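Local coordinates for protein branched-chain phosphotransacylase (Enterococcus faecalis, PDB 1YCO) that probably transfers branched-chain acyl groups between coenzyme A and phosphate, at residues Gly9-Ile14 with Val33-Glu38; Val57-Val62 with Ser90-Lys95; Pro98-Val103 with Val244-Pro249; Ala104-Pro109 with Ala237-Thr242; Ala152-Ala157 with Leu189-Ala194. All blocks are in the same frame, centred on the assembly; numbering follows the deposited sequence.

How the contacts relate
Contact 1 belongs to the parallel sheet, and contact 5 lies at the far end of the mixed one; their centres are about 42 Å apart, on opposite sides of the chain's centre. Contacts 3 and 4 follow one another along the strand pair 101-107 and 238-244 of the mixed sheet, with centres about 18 Å apart, and T242 N probably hydrogen bonds to V103 O at 3.0 Å. Contact 2 lies between contacts 1 and 3 and touches both. It packs V57 and E60 against F34 of contact 1 and reaches contact 3 through a probable hydrogen bond of 3.0 Å from K247 N to L94 O. Contact 5 is about 19 Å from contact 4, centre to centre.

Contact 1: residues Gly9-Ile14 with Val33-Glu38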
# COMPACT_ATOMS: atom_id res chain seq x y z
N GLY A 9 3.53 -26.96 -16.07
CA GLY A 9 2.17 -26.59 -16.42
C GLY A 9 1.18 -27.73 -16.58
O GLY A 9 0.02 -27.49 -16.90
N SER A 10 1.62 -28.96 -16.37
CA SER A 10 0.70 -30.07 -16.52
C SER A 10 -0.15 -30.21 -15.26
O SER A 10 -0.07 -31.21 -14.55
CB SER A 10 1.45 -31.37 -16.78
OG SER A 10 0.54 -32.40 -17.11
N GLN A 11 -0.98 -29.20 -15.01
CA GLN A 11 -1.84 -29.17 -13.83
C GLN A 11 -3.26 -28.74 -14.17
O GLN A 11 -3.47 -27.90 -15.05
CB GLN A 11 -1.25 -28.19 -12.81
CG GLN A 11 0.25 -28.34 -12.62
CD GLN A 11 0.62 -29.61 -11.86
OE1 GLN A 11 1.80 -29.90 -11.66
NE2 GLN A 11 -0.39 -30.36 -11.44
N PRO A 12 -4.27 -29.31 -13.49
CA PRO A 12 -5.65 -28.93 -13.80
C PRO A 12 -5.89 -27.43 -13.67
O PRO A 12 -6.80 -26.87 -14.31
CB PRO A 12 -6.47 -29.77 -12.81
CG PRO A 12 -5.56 -29.87 -11.63
CD PRO A 12 -4.21 -30.14 -12.27
N GLU A 13 -5.07 -26.77 -12.86
CA GLU A 13 -5.17 -25.32 -12.67
C GLU A 13 -4.64 -24.63 -13.94
O GLU A 13 -5.25 -23.67 -14.43
CB GLU A 13 -4.34 -24.88 -11.47
CG GLU A 13 -4.56 -25.69 -10.20
CD GLU A 13 -3.64 -26.90 -10.10
OE1 GLU A 13 -2.44 -26.76 -10.39
OE2 GLU A 13 -4.13 -27.99 -9.71
N ILE A 14 -3.52 -25.12 -14.47
CA ILE A 14 -2.95 -24.55 -15.68
C ILE A 14 -3.86 -24.89 -16.86
O ILE A 14 -4.05 -24.07 -17.76
CB ILE A 14 -1.50 -25.08 -15.93
CG1 ILE A 14 -0.57 -24.62 -14.81
CG2 ILE A 14 -0.98 -24.59 -17.27
CD1 ILE A 14 -0.46 -23.10 -14.63
N VAL A 33 3.92 -27.38 -22.66
CA VAL A 33 4.07 -27.59 -21.23
C VAL A 33 5.09 -28.65 -20.84
O VAL A 33 5.13 -29.73 -21.43
CB VAL A 33 2.73 -28.00 -20.61
CG1 VAL A 33 2.88 -28.22 -19.11
CG2 VAL A 33 1.67 -26.95 -20.91
N PHE A 34 5.90 -28.34 -19.83
CA PHE A 34 6.90 -29.27 -19.33
C PHE A 34 6.56 -29.56 -17.87
O PHE A 34 6.26 -28.65 -17.11
CB PHE A 34 8.31 -28.65 -19.37
CG PHE A 34 8.66 -28.04 -20.69
CD1 PHE A 34 8.12 -26.82 -21.07
CD2 PHE A 34 9.58 -28.66 -21.53
CE1 PHE A 34 8.48 -26.22 -22.28
CE2 PHE A 34 9.95 -28.07 -22.74
CZ PHE A 34 9.40 -26.84 -23.11
N ASP A 35 6.61 -30.83 -17.47
CA ASP A 35 6.29 -31.15 -16.09
C ASP A 35 6.74 -32.56 -15.72
O ASP A 35 6.85 -33.44 -16.58
CB ASP A 35 4.77 -31.02 -15.86
CG ASP A 35 4.40 -30.68 -14.42
OD1 ASP A 35 5.09 -31.16 -13.49
OD2 ASP A 35 3.41 -29.94 -14.21
N THR A 36 7.00 -32.77 -14.44
CA THR A 36 7.39 -34.08 -13.95
C THR A 36 6.13 -34.88 -13.69
O THR A 36 6.17 -36.10 -13.56
CB THR A 36 8.21 -33.98 -12.65
OG1 THR A 36 7.56 -33.08 -11.74
CG2 THR A 36 9.61 -33.46 -12.95
N ASN A 37 5.00 -34.18 -13.60
CA ASN A 37 3.69 -34.81 -13.36
C ASN A 37 3.14 -35.35 -14.67
O ASN A 37 3.44 -34.82 -15.74
CB ASN A 37 2.72 -33.78 -12.78
CG ASN A 37 1.45 -34.42 -12.23
OD1 ASN A 37 1.50 -35.26 -11.32
ND2 ASN A 37 0.30 -34.03 -12.77
N GLU A 38 2.33 -36.40 -14.61
CA GLU A 38 1.78 -36.98 -15.83
C GLU A 38 0.93 -35.96 -16.59
O GLU A 38 0.54 -34.94 -16.04
CB GLU A 38 0.94 -38.23 -15.52
CG GLU A 38 0.36 -38.93 -16.76
CD GLU A 38 1.45 -39.45 -17.71
OE1 GLU A 38 1.72 -40.67 -17.70
OE2 GLU A 38 2.04 -38.63 -18.46
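S10 meets segment 33-38 with all three of its polar atoms, while its own backbone makes an inverse gamma turn. Its OG gives the firmest of these bonds, 2.8 Å to E38 O. With OG anti to the backbone N (chi1 -172°), the hydroxyl reaches that carbonyl from 33° out of its plane. The other two bonds are weak: S10 N to D35 OD2 at 3.0 Å, and N37 ND2 to S10 O at 3.4 Å. Serine suits the place because it is small, since its CB sits only 3.5 Å from D35 CB, and because its hydroxyl can donate to a main-chain carbonyl. D35 divides its carboxylate between two jobs. OD2 faces S10, while OD1 accepts from N37 N at 3.0 Å, from above the carboxylate plane. That bond makes an Asx turn and holds the chain that carries N37. G9 adds a weak backbone bond from its N to F34 O. The contact joins the loop after strand 2-7, which leads into helix 12-24, to the end of strand 29-35, all parts of one beta-alpha-beta unit. Y48 of strand 47-50 packs against S10, and F34 turns away to helix 54-66.

Contact 2: residues Val57-Val62 with Ser90-Lys95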
# COMPACT_ATOMS: atom_id res chain seq x y z
N VAL A 57 12.73 -29.68 -15.81
CA VAL A 57 11.53 -28.96 -16.26
C VAL A 57 11.86 -27.50 -16.56
O VAL A 57 11.55 -26.98 -17.63
CB VAL A 57 10.40 -28.97 -15.18
CG1 VAL A 57 9.17 -28.24 -15.70
CG2 VAL A 57 10.04 -30.40 -14.80
N ALA A 58 12.49 -26.86 -15.57
CA ALA A 58 12.88 -25.47 -15.68
C ALA A 58 13.89 -25.27 -16.81
O ALA A 58 13.71 -24.39 -17.66
CB ALA A 58 13.49 -24.99 -14.37
N GLN A 59 14.93 -26.09 -16.83
CA GLN A 59 15.95 -25.94 -17.87
C GLN A 59 15.36 -26.05 -19.27
O GLN A 59 15.73 -25.29 -20.16
CB GLN A 59 17.05 -26.99 -17.69
CG GLN A 59 18.28 -26.72 -18.55
CD GLN A 59 18.17 -27.32 -19.95
OE1 GLN A 59 18.88 -26.91 -20.88
NE2 GLN A 59 17.28 -28.30 -20.11
N GLU A 60 14.45 -26.99 -19.45
CA GLU A 60 13.82 -27.19 -20.75
C GLU A 60 12.84 -26.09 -21.14
O GLU A 60 12.71 -25.74 -22.32
CB GLU A 60 13.17 -28.57 -20.78
CG GLU A 60 14.20 -29.69 -20.73
CD GLU A 60 13.63 -31.04 -21.11
OE1 GLU A 60 12.89 -31.62 -20.28
OE2 GLU A 60 13.91 -31.51 -22.24
N ALA A 61 12.15 -25.53 -20.14
CA ALA A 61 11.20 -24.44 -20.37
C ALA A 61 11.94 -23.17 -20.79
O ALA A 61 11.58 -22.51 -21.77
CB ALA A 61 10.41 -24.17 -19.09
N VAL A 62 12.99 -22.85 -20.03
CA VAL A 62 13.82 -21.67 -20.27
C VAL A 62 14.58 -21.79 -21.58
O VAL A 62 14.86 -20.79 -22.24
CB VAL A 62 14.84 -21.47 -19.13
CG1 VAL A 62 15.73 -20.26 -19.42
CG2 VAL A 62 14.13 -21.29 -17.80
N SER A 90 24.23 -17.95 -17.85
CA SER A 90 24.90 -17.42 -19.04
C SER A 90 24.63 -18.21 -20.33
O SER A 90 24.56 -17.63 -21.41
CB SER A 90 26.41 -17.36 -18.80
OG SER A 90 26.72 -16.58 -17.66
N GLU A 91 24.50 -19.53 -20.21
CA GLU A 91 24.26 -20.39 -21.37
C GLU A 91 23.03 -19.96 -22.17
O GLU A 91 22.99 -20.12 -23.39
CB GLU A 91 24.09 -21.87 -20.92
CG GLU A 91 22.83 -22.15 -20.08
CD GLU A 91 22.69 -23.62 -19.63
OE1 GLU A 91 23.43 -24.05 -18.72
OE2 GLU A 91 21.83 -24.33 -20.18
N HIS A 92 22.04 -19.39 -21.49
CA HIS A 92 20.80 -18.96 -22.13
C HIS A 92 20.81 -17.54 -22.68
O HIS A 92 20.22 -17.26 -23.72
CB HIS A 92 19.64 -19.11 -21.16
CG HIS A 92 19.40 -20.52 -20.72
ND1 HIS A 92 19.18 -21.55 -21.62
CD2 HIS A 92 19.30 -21.07 -19.49
CE1 HIS A 92 18.96 -22.67 -20.95
NE2 HIS A 92 19.03 -22.41 -19.66
N GLN A 93 21.48 -16.63 -21.97
CA GLN A 93 21.58 -15.23 -22.39
C GLN A 93 20.23 -14.51 -22.55
O GLN A 93 20.08 -13.67 -23.43
CB GLN A 93 22.35 -15.15 -23.70
CG GLN A 93 23.55 -16.07 -23.77
CD GLN A 93 24.37 -15.87 -25.03
OE1 GLN A 93 25.21 -14.98 -25.10
NE2 GLN A 93 24.10 -16.69 -26.05
N LEU A 94 19.25 -14.83 -21.70
CA LEU A 94 17.94 -14.20 -21.80
C LEU A 94 17.91 -12.73 -21.38
O LEU A 94 17.35 -11.88 -22.07
CB LEU A 94 16.91 -14.97 -20.98
CG LEU A 94 16.39 -16.26 -21.62
CD1 LEU A 94 15.35 -16.88 -20.70
CD2 LEU A 94 15.80 -15.97 -22.98
N LYS A 95 18.51 -12.45 -20.23
CA LYS A 95 18.57 -11.10 -19.69
C LYS A 95 19.21 -10.20 -20.75
O LYS A 95 20.22 -10.56 -21.35
CB LYS A 95 19.40 -11.11 -18.40
CG LYS A 95 19.37 -9.84 -17.58
CD LYS A 95 20.03 -10.10 -16.21
CE LYS A 95 20.12 -8.84 -15.37
NZ LYS A 95 20.96 -7.81 -16.02
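V62 sets its CG1 methyl over one face of the H92 imidazole, and the two side chains cross at about a right angle. V62 CG1 stands 3.9 Å from the centroid of the H92 ring and 19° off its normal, a CH-pi contact shifted toward the rim, where H92 CD2 is the nearest ring atom at 3.7 Å. The methyl is put there by a first torsion that turns CG1 anti to the backbone N (chi1 178°). On the opposite face of the ring lies CG of E91, over the centre, so the imidazole is sandwiched between two aliphatic groups. The same V62 methyl also meets L94 CD1 at 3.6 Å, filling the notch between the ring and the leucine. Valine suits this spot because its short CG1 can sit against ring and leucine at once, while the residue also packs on L83 and M87 of helix 80-87. Histidine offers a flat face for packing and a polar ring nitrogen: NE2 has a weak hydrogen bond to E86 of the same helix. Farther out, Q59 and E91 meet loosely, with Q59 OE1 4.0 Å from E91 OE2 and their flat ends turned 60° apart. The loop after helix 80-87 folds against helix 54-66, which crosses from strand 47-50 to strand 72-75, as a helix does in the Rossmann-like alpha/beta fold to which this parallel sheet belongs.

Contact 3: residues Pro98-Val103 with Val244-Pro249; sequences PILSHV and VGTKVP
S101 and V244 form a tight antiparallel, hydrogen-bonded pair, with S101 N to V244 O at 3.2 Å and V244 N to S101 O at 2.9 Å. The first donor stands 36° out of the carbonyl plane, and V244 O also receives a CA-H...O contact from L100 CA. The side chains of the pair lie on the same face of the sheet. There V244 CG2 packs on V103 CG2 at 3.7 Å and comes close to S101 OG, whose hydroxyl finds its polar partner in N136 of helix 127-143. Just beyond, the chain turns at G245. G245 has a positive phi of 114°, at which a beta carbon would be pressed against V244 O, and the place it would take is already held by I99 O and L100 CD2; glycine therefore suits the turn. L100 CD2 reaches over it to T246 CG2, 3.5 Å away, and closes the buried part. Away from the bridge the grip slackens. I99 turns its side chain away and comes only within 4.0 Å of G245 CA, through its O, while P98 and K247, one in each segment, are exposed and make no contact between the segments. The chemistry is thus backbone polarity satisfied within an aliphatic setting: no charged pair bridges the segments, and cohesion rests on two main-chain bonds, buried methyls and a serine hydroxyl tied to a third element.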
# COMPACT_ATOMS: atom_id res chain seq x y z
N PRO A 98 20.01 -3.84 -18.18
CA PRO A 98 20.86 -3.65 -17.00
C PRO A 98 20.38 -4.45 -15.78
O PRO A 98 21.18 -5.09 -15.09
CB PRO A 98 20.79 -2.14 -16.77
CG PRO A 98 20.72 -1.62 -18.16
CD PRO A 98 19.76 -2.56 -18.86
N ILE A 99 19.08 -4.43 -15.53
CA ILE A 99 18.51 -5.16 -14.40
C ILE A 99 17.11 -5.69 -14.71
O ILE A 99 16.45 -5.24 -15.64
CB ILE A 99 18.38 -4.28 -13.14
CG1 ILE A 99 17.17 -3.38 -13.28
CG2 ILE A 99 19.64 -3.43 -12.94
CD1 ILE A 99 16.21 -3.48 -12.11
N LEU A 100 16.66 -6.66 -13.91
CA LEU A 100 15.33 -7.22 -14.07
C LEU A 100 14.42 -6.49 -13.08
O LEU A 100 14.85 -6.09 -12.00
CB LEU A 100 15.32 -8.72 -13.75
CG LEU A 100 16.11 -9.69 -14.65
CD1 LEU A 100 16.02 -11.10 -14.10
CD2 LEU A 100 15.56 -9.64 -16.07
N SER A 101 13.16 -6.33 -13.45
CA SER A 101 12.20 -5.67 -12.59
C SER A 101 10.84 -6.32 -12.83
O SER A 101 10.68 -7.14 -13.73
CB SER A 101 12.12 -4.17 -12.91
OG SER A 101 11.62 -3.90 -14.22
N HIS A 102 9.87 -5.96 -12.01
CA HIS A 102 8.54 -6.50 -12.21
C HIS A 102 7.67 -5.30 -12.49
O HIS A 102 7.81 -4.24 -11.87
CB HIS A 102 8.05 -7.25 -10.98
CG HIS A 102 6.69 -7.85 -11.15
ND1 HIS A 102 5.54 -7.09 -11.14
CD2 HIS A 102 6.29 -9.13 -11.34
CE1 HIS A 102 4.49 -7.87 -11.33
NE2 HIS A 102 4.92 -9.11 -11.45
N VAL A 103 6.79 -5.47 -13.46
CA VAL A 103 5.88 -4.43 -13.87
C VAL A 103 4.48 -5.02 -13.97
O VAL A 103 4.28 -6.10 -14.53
CB VAL A 103 6.26 -3.85 -15.26
CG1 VAL A 103 5.15 -2.93 -15.77
CG2 VAL A 103 7.57 -3.09 -15.16
N VAL A 244 10.17 -8.04 -16.39
CA VAL A 244 10.76 -7.47 -17.58
C VAL A 244 12.28 -7.40 -17.44
O VAL A 244 12.82 -7.61 -16.35
CB VAL A 244 10.18 -6.05 -17.89
CG1 VAL A 244 8.74 -6.17 -18.31
CG2 VAL A 244 10.31 -5.15 -16.67
N GLY A 245 12.96 -7.12 -18.54
CA GLY A 245 14.41 -7.07 -18.53
C GLY A 245 14.98 -8.18 -19.40
O GLY A 245 16.08 -8.07 -19.95
N THR A 246 14.23 -9.26 -19.52
CA THR A 246 14.64 -10.40 -20.33
C THR A 246 14.12 -10.16 -21.74
O THR A 246 13.32 -9.26 -21.95
CB THR A 246 14.05 -11.72 -19.78
OG1 THR A 246 12.63 -11.57 -19.60
CG2 THR A 246 14.69 -12.07 -18.45
N LYS A 247 14.57 -10.96 -22.70
CA LYS A 247 14.10 -10.76 -24.07
C LYS A 247 12.72 -11.36 -24.26
O LYS A 247 12.12 -11.27 -25.33
CB LYS A 247 15.10 -11.34 -25.07
CG LYS A 247 15.54 -12.76 -24.79
CD LYS A 247 16.65 -13.20 -25.75
CE LYS A 247 17.85 -12.26 -25.69
NZ LYS A 247 18.95 -12.75 -26.55
N VAL A 248 12.20 -11.98 -23.20
CA VAL A 248 10.88 -12.58 -23.23
C VAL A 248 10.12 -12.29 -21.91
O VAL A 248 10.66 -12.50 -20.82
CB VAL A 248 10.99 -14.11 -23.47
CG1 VAL A 248 9.70 -14.80 -23.11
CG2 VAL A 248 11.34 -14.38 -24.94
N PRO A 249 8.88 -11.78 -22.00
CA PRO A 249 8.08 -11.49 -20.81
C PRO A 249 7.99 -12.75 -19.95
O PRO A 249 7.78 -13.85 -20.48
CB PRO A 249 6.73 -11.12 -21.40
CG PRO A 249 7.09 -10.42 -22.65
CD PRO A 249 8.20 -11.31 -23.21

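Contact 4: residues Ala104-Pro109 with Ala237-Thr242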
# COMPACT_ATOMS: atom_id res chain seq x y z
N ALA A 104 3.51 -4.30 -13.43
CA ALA A 104 2.13 -4.73 -13.44
C ALA A 104 1.26 -3.71 -14.16
O ALA A 104 1.54 -2.50 -14.15
CB ALA A 104 1.61 -4.92 -12.01
N MET A 105 0.20 -4.21 -14.80
CA MET A 105 -0.75 -3.33 -15.47
C MET A 105 -2.01 -3.37 -14.62
O MET A 105 -2.52 -4.44 -14.29
CB MET A 105 -1.06 -3.80 -16.90
CG MET A 105 -2.18 -2.97 -17.54
SD MET A 105 -1.93 -2.52 -19.27
CE MET A 105 -2.97 -3.72 -20.11
N VAL A 106 -2.50 -2.19 -14.26
CA VAL A 106 -3.70 -2.05 -13.43
C VAL A 106 -4.86 -1.35 -14.15
O VAL A 106 -4.69 -0.29 -14.73
CB VAL A 106 -3.38 -1.23 -12.15
CG1 VAL A 106 -4.56 -1.28 -11.20
CG2 VAL A 106 -2.12 -1.75 -11.49
N GLU A 107 -6.04 -1.96 -14.10
CA GLU A 107 -7.22 -1.39 -14.72
C GLU A 107 -8.30 -1.17 -13.67
O GLU A 107 -8.81 -2.13 -13.07
CB GLU A 107 -7.74 -2.31 -15.82
CG GLU A 107 -6.82 -2.41 -17.04
CD GLU A 107 -7.36 -3.31 -18.14
OE1 GLU A 107 -8.53 -3.11 -18.56
OE2 GLU A 107 -6.62 -4.21 -18.60
N LEU A 108 -8.64 0.09 -13.43
CA LEU A 108 -9.66 0.45 -12.45
C LEU A 108 -11.07 0.38 -13.03
O LEU A 108 -11.26 0.45 -14.25
CB LEU A 108 -9.38 1.83 -11.89
CG LEU A 108 -8.09 1.89 -11.08
CD1 LEU A 108 -7.83 3.33 -10.67
CD2 LEU A 108 -8.19 0.99 -9.85
N PRO A 109 -12.09 0.25 -12.16
CA PRO A 109 -13.52 0.16 -12.49
C PRO A 109 -14.01 0.95 -13.70
O PRO A 109 -14.48 0.37 -14.68
CB PRO A 109 -14.19 0.61 -11.19
CG PRO A 109 -13.32 -0.04 -10.18
CD PRO A 109 -11.92 0.26 -10.69
N ALA A 237 -9.97 -3.75 -9.02
CA ALA A 237 -9.09 -3.54 -10.14
C ALA A 237 -8.62 -4.84 -10.76
O ALA A 237 -8.49 -5.86 -10.08
CB ALA A 237 -7.89 -2.71 -9.69
N LYS A 238 -8.40 -4.80 -12.07
CA LYS A 238 -7.88 -5.95 -12.80
C LYS A 238 -6.38 -5.70 -12.85
O LYS A 238 -5.93 -4.60 -13.20
CB LYS A 238 -8.49 -6.03 -14.21
CG LYS A 238 -10.00 -6.25 -14.20
CD LYS A 238 -10.55 -6.63 -15.57
CE LYS A 238 -10.31 -5.54 -16.61
NZ LYS A 238 -10.83 -5.93 -17.94
N VAL A 239 -5.59 -6.71 -12.50
CA VAL A 239 -4.15 -6.57 -12.48
C VAL A 239 -3.44 -7.73 -13.14
O VAL A 239 -3.83 -8.88 -12.97
CB VAL A 239 -3.63 -6.44 -11.03
CG1 VAL A 239 -2.14 -6.16 -11.05
CG2 VAL A 239 -4.37 -5.33 -10.30
N GLY A 240 -2.40 -7.42 -13.90
CA GLY A 240 -1.60 -8.42 -14.57
C GLY A 240 -0.13 -8.05 -14.41
O GLY A 240 0.23 -6.87 -14.45
N GLY A 241 0.73 -9.04 -14.22
CA GLY A 241 2.14 -8.72 -14.04
C GLY A 241 3.11 -9.60 -14.79
O GLY A 241 2.84 -10.77 -15.06
N THR A 242 4.26 -9.04 -15.12
CA THR A 242 5.28 -9.78 -15.82
C THR A 242 6.62 -9.25 -15.37
O THR A 242 6.76 -8.09 -14.99
CB THR A 242 5.19 -9.59 -17.35
OG1 THR A 242 5.44 -8.21 -17.67
CG2 THR A 242 3.82 -9.97 -17.87
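E107 passes obliquely across K238, and its side chain can be followed outward from the strand. CB starts 3.9 Å from K238 O and 4.1 Å from K238 CB. CG is anti to the carbonyl carbon (chi1 -68°), and the chain then runs extended, which brings CD to 4.0 Å from K238 CE. At the tip, OE1 comes within 3.6 Å of the same CE and 3.7 Å of K238 NZ, a long salt bridge on the face that also carries M105, which packs on F268 of helix 259-274. Long, flexible charged chains suit this end of the pair, where K238 is exposed. Underneath, strands 104-107 and 238-242 run antiparallel at 170°, forming an edge pair of the mixed sheet. M105 with G240 and E107 with K238 are its hydrogen-bonded pairs, each closed by two main-chain bonds. The intervening pairs, A104 with G241 and V106 with V239, send their CB-bearing members to the other face, under Y228 and L231 of helix 221-234. G241 has no side chain, and its CA comes 4.0 Å from A104 CA. V106 CG1 rests on A237 CB at 3.9 Å. L108 CD2 touches that methyl, and L108 also packs on F234 of the second subunit.

Contact 5: residues Ala152-Ala157 with Leu189-Ala194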
# COMPACT_ATOMS: atom_id res chain seq x y z
N ALA A 152 5.33 8.86 -12.11
CA ALA A 152 5.28 9.40 -10.78
C ALA A 152 6.08 8.57 -9.79
O ALA A 152 5.89 7.35 -9.67
CB ALA A 152 3.83 9.50 -10.32
N LEU A 153 6.99 9.25 -9.09
CA LEU A 153 7.82 8.63 -8.07
C LEU A 153 7.07 8.85 -6.77
O LEU A 153 7.07 9.95 -6.21
CB LEU A 153 9.18 9.31 -8.04
CG LEU A 153 9.84 9.32 -9.42
CD1 LEU A 153 11.21 10.00 -9.35
CD2 LEU A 153 9.99 7.88 -9.91
N LEU A 154 6.43 7.79 -6.30
CA LEU A 154 5.63 7.83 -5.08
C LEU A 154 6.35 7.95 -3.76
O LEU A 154 7.37 7.32 -3.53
CB LEU A 154 4.75 6.59 -5.01
CG LEU A 154 3.55 6.51 -5.94
CD1 LEU A 154 2.82 5.21 -5.64
CD2 LEU A 154 2.61 7.70 -5.69
N SER A 155 5.77 8.75 -2.88
CA SER A 155 6.29 8.95 -1.53
C SER A 155 5.12 9.36 -0.63
O SER A 155 4.08 9.78 -1.12
CB SER A 155 7.38 10.03 -1.53
OG SER A 155 7.97 10.14 -0.25
N ALA A 156 5.30 9.23 0.68
CA ALA A 156 4.26 9.57 1.65
C ALA A 156 3.82 11.03 1.59
O ALA A 156 2.62 11.35 1.59
CB ALA A 156 4.71 9.22 3.06
N ALA A 157 4.79 11.94 1.56
CA ALA A 157 4.49 13.37 1.50
C ALA A 157 4.57 13.90 0.06
O ALA A 157 5.25 13.33 -0.78
CB ALA A 157 5.46 14.14 2.41
N LEU A 189 5.63 12.42 -4.95
CA LEU A 189 4.22 12.60 -5.23
C LEU A 189 3.49 11.56 -4.41
O LEU A 189 3.96 10.43 -4.27
CB LEU A 189 3.88 12.39 -6.70
CG LEU A 189 3.67 13.57 -7.63
CD1 LEU A 189 2.99 13.06 -8.90
CD2 LEU A 189 2.79 14.64 -6.98
N SER A 190 2.34 11.95 -3.88
CA SER A 190 1.51 11.08 -3.09
C SER A 190 0.58 10.36 -4.04
O SER A 190 0.25 10.89 -5.11
CB SER A 190 0.70 11.92 -2.11
OG SER A 190 -0.09 12.85 -2.83
N LEU A 191 0.14 9.16 -3.65
CA LEU A 191 -0.75 8.34 -4.47
C LEU A 191 -1.98 9.09 -4.99
O LEU A 191 -2.32 8.99 -6.16
CB LEU A 191 -1.20 7.11 -3.66
CG LEU A 191 -2.12 6.08 -4.33
CD1 LEU A 191 -1.33 5.29 -5.36
CD2 LEU A 191 -2.72 5.13 -3.29
N ASP A 192 -2.67 9.83 -4.13
CA ASP A 192 -3.85 10.56 -4.60
C ASP A 192 -3.49 11.64 -5.62
O ASP A 192 -4.15 11.76 -6.65
CB ASP A 192 -4.60 11.17 -3.41
CG ASP A 192 -3.69 11.99 -2.54
OD1 ASP A 192 -2.47 11.94 -2.79
OD2 ASP A 192 -4.19 12.66 -1.60
N LEU A 193 -2.45 12.43 -5.34
CA LEU A 193 -2.04 13.46 -6.29
C LEU A 193 -1.54 12.85 -7.61
O LEU A 193 -1.52 13.51 -8.66
CB LEU A 193 -0.96 14.38 -5.69
CG LEU A 193 -1.50 15.31 -4.58
CD1 LEU A 193 -0.35 16.00 -3.86
CD2 LEU A 193 -2.44 16.33 -5.20
N ALA A 194 -1.16 11.57 -7.56
CA ALA A 194 -0.68 10.90 -8.75
C ALA A 194 -1.79 10.28 -9.62
O ALA A 194 -1.68 10.25 -10.86
CB ALA A 194 0.32 9.83 -8.35
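L189 and L154 bury the most surface here, followed by A152, and together they join strand 150-154 to the end of strand 184-189. The two leucines face each other as a parallel bridge from which their side chains diverge. L189 binds the residues flanking its partner: its N donates to L153 O at 3.1 Å, and its O accepts from S155 N at 2.8 Å. Between these bonds L154 CA makes a CA-H...O contact with L189 O at 3.2 Å. The L189 side chain returns toward the start of the neighbouring strand, where CD1 touches A152 CB at 3.9 Å. L154 extends over the beginning of helix 191-195. Its CG is anti to the carbonyl carbon (chi1 -74°), and from there the two branches part: CD2 lies 3.5 Å from L191 N and also meets A194 CB, while CD1 reaches L191 CD1. A leucine fits because its forked end can touch the backbone at the helix start and the side chains beyond it. A152, with a single methyl, lets A194 CB approach to 4.0 Å. Ahead of the helix, S190 takes the N-cap position, and its OG donates at 2.5 Å to D192 OD1, which also accepts from L193 N. The second subunit lies close by, with its S230 packing on L191 and its D222 forming a weak hydrogen bond to A156 N. Adjacent parallel strands linked through helix 165-177 form a beta-alpha-beta crossover, here at the outer edge of the mixed sheet, and helix 191-195 follows directly on its second strand.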